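Local coordinates for Polyphosphate:AMP phosphotransferase (Pseudomonas aeruginosa PAO1, PDB 3CZP), which uses inorganic polyphosphate as phosphate donor to convert AMP to ADP, and less efficiently GMP to GDP, with magnesium as cofactor, at residues Q113-R118 with E197-R202; S179-K184 with D190-Y195. All coordinates share one frame; numbering follows the deposited sequence.

How the interactions relate
Both contacts belong to the first of two fused PPK2 domains, the one that seems to be catalytically inactive and might serve dimerization. They share helix 186-203: interaction 2 uses its earlier turns, 190-195, and interaction 1 the turns that follow, 197-202. Along the chain the order is 113-118, 179-184, 190-195, 197-202, so that interaction 2, a short-range contact, falls wholly within the interval spanned by interaction 1. The centres lie about 11 Å apart, and the two meet directly, with Leu115 against Tyr195 and Tyr116 against Pro180. Helix 110-119 thereby touches helix 186-203 and also reaches the loop leading into it, so that the two contacts join neighbouring parts of one domain.

Interaction 1: Q113-R118 with E197-R202; sequences QMLYAR and ERVLRR
Leu115 and Val199 mark the closest approach of two helical segments, their CA atoms 8.4 Å apart, and no hydrogen bond passes between the backbones. Each segment keeps its own helical bonding, as in Ala117 N to Gln113 O at 3.0 Å. The contact rests on one branch of Val199: its CG2 methyl reaches toward helix 110-119 and is met by two side chains from successive positions there. Leu115 brings CD2 to 3.8 Å from Val199 CG2, and the selenium of Met114, a selenomethionine, lies 4.1 Å from the same methyl. Met114 starts with CG between the backbone N and the carbonyl carbon (chi1 82°), extends to the selenium, and bends at chi3, which turns the terminal methyl aside and leaves SE as the touching atom. All three residues are buried, and the attraction is purely apolar. Around this point Leu115 also touches Phe192, earlier on helix 186-203. The contact therefore joins the helix following strand 103-107 to the helix preceding strand 210-214, in the parallel-sheet domain of P-loop kinase type, with helix 125-144 touching both, through Leu128 on Met114 and Ile132 on Arg202.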
loop_
_atom_site.group_PDB
_atom_site.type_symbol
_atom_site.label_atom_id
_atom_site.label_comp_id
_atom_site.label_asym_id
_atom_site.label_seq_id
_atom_site.Cartn_x
_atom_site.Cartn_y
_atom_site.Cartn_z
ATOM N N GLN A 113 11.085 10.332 -18.425
ATOM C CA GLN A 113 11.578 9.025 -18.812
ATOM C C GLN A 113 11.744 8.863 -20.328
ATOM O O GLN A 113 12.859 8.555 -20.787
ATOM C CB GLN A 113 10.668 7.934 -18.246
ATOM C CG GLN A 113 10.686 7.824 -16.689
ATOM C CD GLN A 113 9.963 6.588 -16.205
ATOM O OE1 GLN A 113 9.002 6.143 -16.835
ATOM N NE2 GLN A 113 10.394 6.048 -15.057
HETATM N N MSE A 114 10.674 9.093 -21.105
HETATM C CA MSE A 114 10.731 8.943 -22.591
HETATM C C MSE A 114 11.670 9.952 -23.330
HETATM O O MSE A 114 12.371 9.575 -24.253
HETATM C CB MSE A 114 9.305 8.930 -23.171
HETATM C CG MSE A 114 8.674 10.243 -23.376
HETATM SE SE MSE A 114 6.851 10.187 -24.006
HETATM C CE MSE A 114 5.889 9.375 -22.436
ATOM N N LEU A 115 11.738 11.209 -22.861
ATOM C CA LEU A 115 12.615 12.222 -23.446
ATOM C C LEU A 115 14.049 11.899 -23.152
ATOM O O LEU A 115 14.896 11.947 -24.033
ATOM C CB LEU A 115 12.276 13.629 -22.914
ATOM C CG LEU A 115 10.969 14.156 -23.485
ATOM C CD1 LEU A 115 10.549 15.424 -22.733
ATOM C CD2 LEU A 115 11.095 14.431 -24.996
ATOM N N TYR A 116 14.346 11.563 -21.902
ATOM C CA TYR A 116 15.727 11.175 -21.565
ATOM C C TYR A 116 16.162 9.961 -22.392
ATOM O O TYR A 116 17.257 9.942 -22.965
ATOM C CB TYR A 116 15.835 10.941 -20.068
ATOM C CG TYR A 116 17.127 10.294 -19.631
ATOM C CD1 TYR A 116 18.316 11.040 -19.506
ATOM C CD2 TYR A 116 17.180 8.907 -19.372
ATOM C CE1 TYR A 116 19.516 10.414 -19.107
ATOM C CE2 TYR A 116 18.373 8.272 -18.992
ATOM C CZ TYR A 116 19.529 9.026 -18.857
ATOM O OH TYR A 116 20.682 8.395 -18.441
ATOM N N ALA A 117 15.290 8.968 -22.477
ATOM C CA ALA A 117 15.595 7.720 -23.158
ATOM C C ALA A 117 15.949 7.950 -24.658
ATOM O O ALA A 117 16.982 7.441 -25.198
ATOM C CB ALA A 117 14.400 6.694 -22.974
ATOM N N ARG A 118 15.195 8.844 -25.280
ATOM C CA ARG A 118 15.366 9.167 -26.713
ATOM C C ARG A 118 16.580 10.044 -26.932
ATOM O O ARG A 118 17.424 9.725 -27.768
ATOM C CB ARG A 118 14.092 9.788 -27.242
ATOM C CG ARG A 118 13.975 9.942 -28.716
ATOM C CD ARG A 118 13.999 8.625 -29.360
ATOM N NE ARG A 118 14.077 8.698 -30.775
ATOM C CZ ARG A 118 15.182 8.481 -31.487
ATOM N NH1 ARG A 118 16.358 8.237 -30.890
ATOM N NH2 ARG A 118 15.093 8.540 -32.819
ATOM N N GLU A 197 8.934 19.005 -28.625
ATOM C CA GLU A 197 7.895 19.466 -29.525
ATOM C C GLU A 197 6.917 18.385 -29.981
ATOM O O GLU A 197 5.682 18.623 -30.064
ATOM C CB GLU A 197 8.514 20.173 -30.715
ATOM C CG GLU A 197 7.482 20.799 -31.615
ATOM C CD GLU A 197 8.066 22.014 -32.297
ATOM O OE1 GLU A 197 8.846 21.783 -33.214
ATOM O OE2 GLU A 197 7.820 23.171 -31.870
ATOM N N ARG A 198 7.469 17.216 -30.320
ATOM C CA ARG A 198 6.699 16.070 -30.773
ATOM C C ARG A 198 5.845 15.505 -29.640
ATOM O O ARG A 198 4.658 15.282 -29.814
ATOM C CB ARG A 198 7.659 15.003 -31.315
ATOM C CG ARG A 198 7.010 13.813 -31.965
ATOM C CD ARG A 198 8.049 12.799 -32.471
ATOM N NE ARG A 198 8.896 13.524 -33.396
ATOM C CZ ARG A 198 9.061 13.299 -34.690
ATOM N NH1 ARG A 198 8.498 12.251 -35.292
ATOM N NH2 ARG A 198 9.856 14.144 -35.388
ATOM N N VAL A 199 6.437 15.330 -28.460
ATOM C CA VAL A 199 5.668 14.931 -27.260
ATOM C C VAL A 199 4.535 15.849 -26.900
ATOM O O VAL A 199 3.398 15.392 -26.678
ATOM C CB VAL A 199 6.626 14.728 -26.018
ATOM C CG1 VAL A 199 5.882 14.506 -24.780
ATOM C CG2 VAL A 199 7.588 13.511 -26.281
ATOM N N LEU A 200 4.823 17.157 -26.863
ATOM C CA LEU A 200 3.848 18.158 -26.473
ATOM C C LEU A 200 2.677 18.308 -27.469
ATOM O O LEU A 200 1.521 18.329 -27.071
ATOM C CB LEU A 200 4.550 19.527 -26.204
ATOM C CG LEU A 200 4.931 19.742 -24.713
ATOM C CD1 LEU A 200 5.838 18.616 -24.130
ATOM C CD2 LEU A 200 5.578 21.110 -24.569
ATOM N N ARG A 201 2.957 18.328 -28.764
ATOM C CA ARG A 201 1.910 18.384 -29.756
ATOM C C ARG A 201 0.921 17.236 -29.625
ATOM O O ARG A 201 -0.321 17.416 -29.758
ATOM C CB ARG A 201 2.555 18.429 -31.157
ATOM C CG ARG A 201 1.623 18.185 -32.370
ATOM C CD ARG A 201 0.605 19.330 -32.579
ATOM N NE ARG A 201 -0.260 18.991 -33.706
ATOM C CZ ARG A 201 -0.013 19.309 -34.964
ATOM N NH1 ARG A 201 -0.878 18.920 -35.910
ATOM N NH2 ARG A 201 1.105 19.994 -35.266
ATOM N N ARG A 202 1.451 16.042 -29.395
ATOM C CA ARG A 202 0.656 14.830 -29.385
ATOM C C ARG A 202 -0.148 14.596 -28.092
ATOM O O ARG A 202 -1.131 13.861 -28.083
ATOM C CB ARG A 202 1.568 13.625 -29.695
ATOM C CG ARG A 202 2.234 13.757 -31.036
ATOM C CD ARG A 202 2.909 12.524 -31.512
ATOM N NE ARG A 202 3.606 12.743 -32.780
ATOM C CZ ARG A 202 4.286 11.810 -33.424
ATOM N NH1 ARG A 202 4.892 12.122 -34.573
ATOM N NH2 ARG A 202 4.367 10.578 -32.944
#

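Interaction 2: S179-K184 with D190-Y195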
loop_
_atom_site.group_PDB
_atom_site.type_symbol
_atom_site.label_atom_id
_atom_site.label_comp_id
_atom_site.label_asym_id
_atom_site.label_seq_id
_atom_site.Cartn_x
_atom_site.Cartn_y
_atom_site.Cartn_z
ATOM N N SER A 179 19.958 16.597 -12.930
ATOM C CA SER A 179 19.606 15.984 -14.230
ATOM C C SER A 179 20.677 14.995 -14.729
ATOM O O SER A 179 21.875 15.268 -14.611
ATOM C CB SER A 179 19.373 17.056 -15.303
ATOM O OG SER A 179 19.059 16.453 -16.559
ATOM N N PRO A 180 20.247 13.840 -15.278
ATOM C CA PRO A 180 21.208 12.882 -15.856
ATOM C C PRO A 180 21.809 13.305 -17.224
ATOM O O PRO A 180 22.830 12.735 -17.646
ATOM C CB PRO A 180 20.395 11.586 -15.964
ATOM C CG PRO A 180 18.976 12.014 -16.038
ATOM C CD PRO A 180 18.854 13.356 -15.367
ATOM N N LEU A 181 21.190 14.299 -17.881
ATOM C CA LEU A 181 21.705 14.879 -19.147
ATOM C C LEU A 181 22.718 16.014 -18.896
ATOM O O LEU A 181 22.567 16.790 -17.934
ATOM C CB LEU A 181 20.556 15.443 -20.011
ATOM C CG LEU A 181 19.519 14.517 -20.651
ATOM C CD1 LEU A 181 18.425 15.365 -21.299
ATOM C CD2 LEU A 181 20.154 13.542 -21.661
ATOM N N ASP A 182 23.732 16.105 -19.766
ATOM C CA ASP A 182 24.733 17.186 -19.709
ATOM C C ASP A 182 24.235 18.347 -20.550
ATOM O O ASP A 182 24.444 18.388 -21.758
ATOM C CB ASP A 182 26.107 16.710 -20.222
ATOM C CG ASP A 182 27.212 17.784 -20.086
ATOM O OD1 ASP A 182 26.920 18.966 -19.781
ATOM O OD2 ASP A 182 28.395 17.430 -20.282
ATOM N N TRP A 183 23.607 19.295 -19.888
ATOM C CA TRP A 183 23.040 20.428 -20.559
ATOM C C TRP A 183 24.074 21.420 -21.103
ATOM O O TRP A 183 23.724 22.319 -21.818
ATOM C CB TRP A 183 22.008 21.085 -19.659
ATOM C CG TRP A 183 20.782 20.254 -19.457
ATOM C CD1 TRP A 183 20.599 19.295 -18.543
ATOM C CD2 TRP A 183 19.585 20.318 -20.213
ATOM N NE1 TRP A 183 19.373 18.754 -18.665
ATOM C CE2 TRP A 183 18.721 19.373 -19.690
ATOM C CE3 TRP A 183 19.166 21.084 -21.284
ATOM C CZ2 TRP A 183 17.473 19.165 -20.202
ATOM C CZ3 TRP A 183 17.937 20.885 -21.775
ATOM C CH2 TRP A 183 17.099 19.942 -21.238
ATOM N N LYS A 184 25.350 21.227 -20.774
ATOM C CA LYS A 184 26.443 22.036 -21.332
ATOM C C LYS A 184 26.665 21.771 -22.819
ATOM O O LYS A 184 27.080 22.652 -23.564
ATOM C CB LYS A 184 27.763 21.793 -20.600
ATOM C CG LYS A 184 27.807 22.261 -19.178
ATOM C CD LYS A 184 29.140 21.967 -18.500
ATOM C CE LYS A 184 29.105 22.498 -17.066
ATOM N NZ LYS A 184 30.355 22.238 -16.314
ATOM N N ASP A 190 19.201 21.034 -28.145
ATOM C CA ASP A 190 18.589 20.959 -29.462
ATOM C C ASP A 190 17.734 19.700 -29.603
ATOM O O ASP A 190 16.639 19.761 -30.153
ATOM C CB ASP A 190 19.659 21.011 -30.558
ATOM C CG ASP A 190 20.349 22.375 -30.640
ATOM O OD1 ASP A 190 20.006 23.303 -29.867
ATOM O OD2 ASP A 190 21.276 22.502 -31.456
ATOM N N ARG A 191 18.211 18.576 -29.111
ATOM C CA ARG A 191 17.454 17.338 -29.275
ATOM C C ARG A 191 16.318 17.238 -28.319
ATOM O O ARG A 191 15.249 16.774 -28.687
ATOM C CB ARG A 191 18.352 16.094 -29.172
ATOM C CG ARG A 191 19.416 16.097 -30.238
ATOM C CD ARG A 191 20.328 14.895 -30.117
ATOM N NE ARG A 191 19.539 13.680 -30.294
ATOM C CZ ARG A 191 19.820 12.494 -29.769
ATOM N NH1 ARG A 191 19.018 11.441 -30.010
ATOM N NH2 ARG A 191 20.900 12.374 -28.994
ATOM N N PHE A 192 16.539 17.693 -27.085
ATOM C CA PHE A 192 15.508 17.721 -26.091
ATOM C C PHE A 192 14.268 18.513 -26.550
ATOM O O PHE A 192 13.103 18.075 -26.335
ATOM C CB PHE A 192 16.042 18.360 -24.830
ATOM C CG PHE A 192 15.232 18.049 -23.625
ATOM C CD1 PHE A 192 15.391 16.834 -22.983
ATOM C CD2 PHE A 192 14.276 18.969 -23.149
ATOM C CE1 PHE A 192 14.647 16.545 -21.866
ATOM C CE2 PHE A 192 13.537 18.698 -22.042
ATOM C CZ PHE A 192 13.717 17.482 -21.377
ATOM N N VAL A 193 14.522 19.671 -27.146
ATOM C CA VAL A 193 13.435 20.535 -27.561
ATOM C C VAL A 193 12.800 20.009 -28.842
ATOM O O VAL A 193 11.615 20.200 -29.044
ATOM C CB VAL A 193 13.812 22.034 -27.689
ATOM C CG1 VAL A 193 14.031 22.688 -26.264
ATOM C CG2 VAL A 193 14.975 22.247 -28.643
ATOM N N HIS A 194 13.574 19.358 -29.706
ATOM C CA HIS A 194 13.039 18.679 -30.917
ATOM C C HIS A 194 12.041 17.593 -30.557
ATOM O O HIS A 194 10.888 17.559 -31.023
ATOM C CB HIS A 194 14.205 18.129 -31.765
ATOM C CG HIS A 194 13.795 17.177 -32.838
ATOM N ND1 HIS A 194 13.292 17.589 -34.051
ATOM C CD2 HIS A 194 13.845 15.822 -32.887
ATOM C CE1 HIS A 194 13.044 16.525 -34.802
ATOM N NE2 HIS A 194 13.395 15.441 -34.125
ATOM N N TYR A 195 12.446 16.715 -29.658
ATOM C CA TYR A 195 11.531 15.685 -29.184
ATOM C C TYR A 195 10.410 16.245 -28.284
ATOM O O TYR A 195 9.268 15.769 -28.363
ATOM C CB TYR A 195 12.292 14.540 -28.495
ATOM C CG TYR A 195 13.117 13.753 -29.467
ATOM C CD1 TYR A 195 12.496 13.059 -30.519
ATOM C CD2 TYR A 195 14.512 13.697 -29.362
ATOM C CE1 TYR A 195 13.254 12.336 -31.453
ATOM C CE2 TYR A 195 15.255 12.989 -30.288
ATOM C CZ TYR A 195 14.626 12.305 -31.297
ATOM O OH TYR A 195 15.350 11.615 -32.186
#
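Trp183 directs the far edge of its six-membered ring onto a face of Phe192, its CH2 lying 3.5 Å from Phe192 CD2 and displaced from the ring centre toward the rim. This is a T-shaped, edge-to-face pair: the centroids are 4.9 Å apart and the planes meet at 67°. Such a geometry sets the hydrogen-bearing rim of the indole against the pi cloud of the phenyl ring. The CG of Phe192 stands anti to the backbone N (chi1 -161°), which carries the ring out from the helix toward the loop. The indole is anchored at its other end, where Trp183 NE1 donates to Ser179 OG over 3.1 Å, with the hydroxyl oxygen almost exactly in the ring plane; a weak bond from Leu181 N reaches the same oxygen. Ser179 thus restrains the rotation of the ring that meets Phe192. Around Trp183 the chain makes an Asx turn, Asp182 OD1 accepting from Lys184 N at 2.9 Å, just ahead of helix 186-203. The loop so shaped folds back along the early turns of that helix, in the first PPK2 domain, whose parallel sheet has the strand order 2-3-1-4-5. Leu181 adds an apolar contact, its CD1 meeting Phe192 CD1 at 3.8 Å in an approach oblique to the ring. Phe192 and Leu181 are buried, whereas Trp183 is partly exposed. Val188, on the first turn of the helix, touches both Leu181 and Trp183, and Ile51, just beyond strand 44-50, packs on Phe192. Two residues before Phe192, Asp190 forms a salt bridge with Lys158, tying helix 186-203 to the start of helix 158-163.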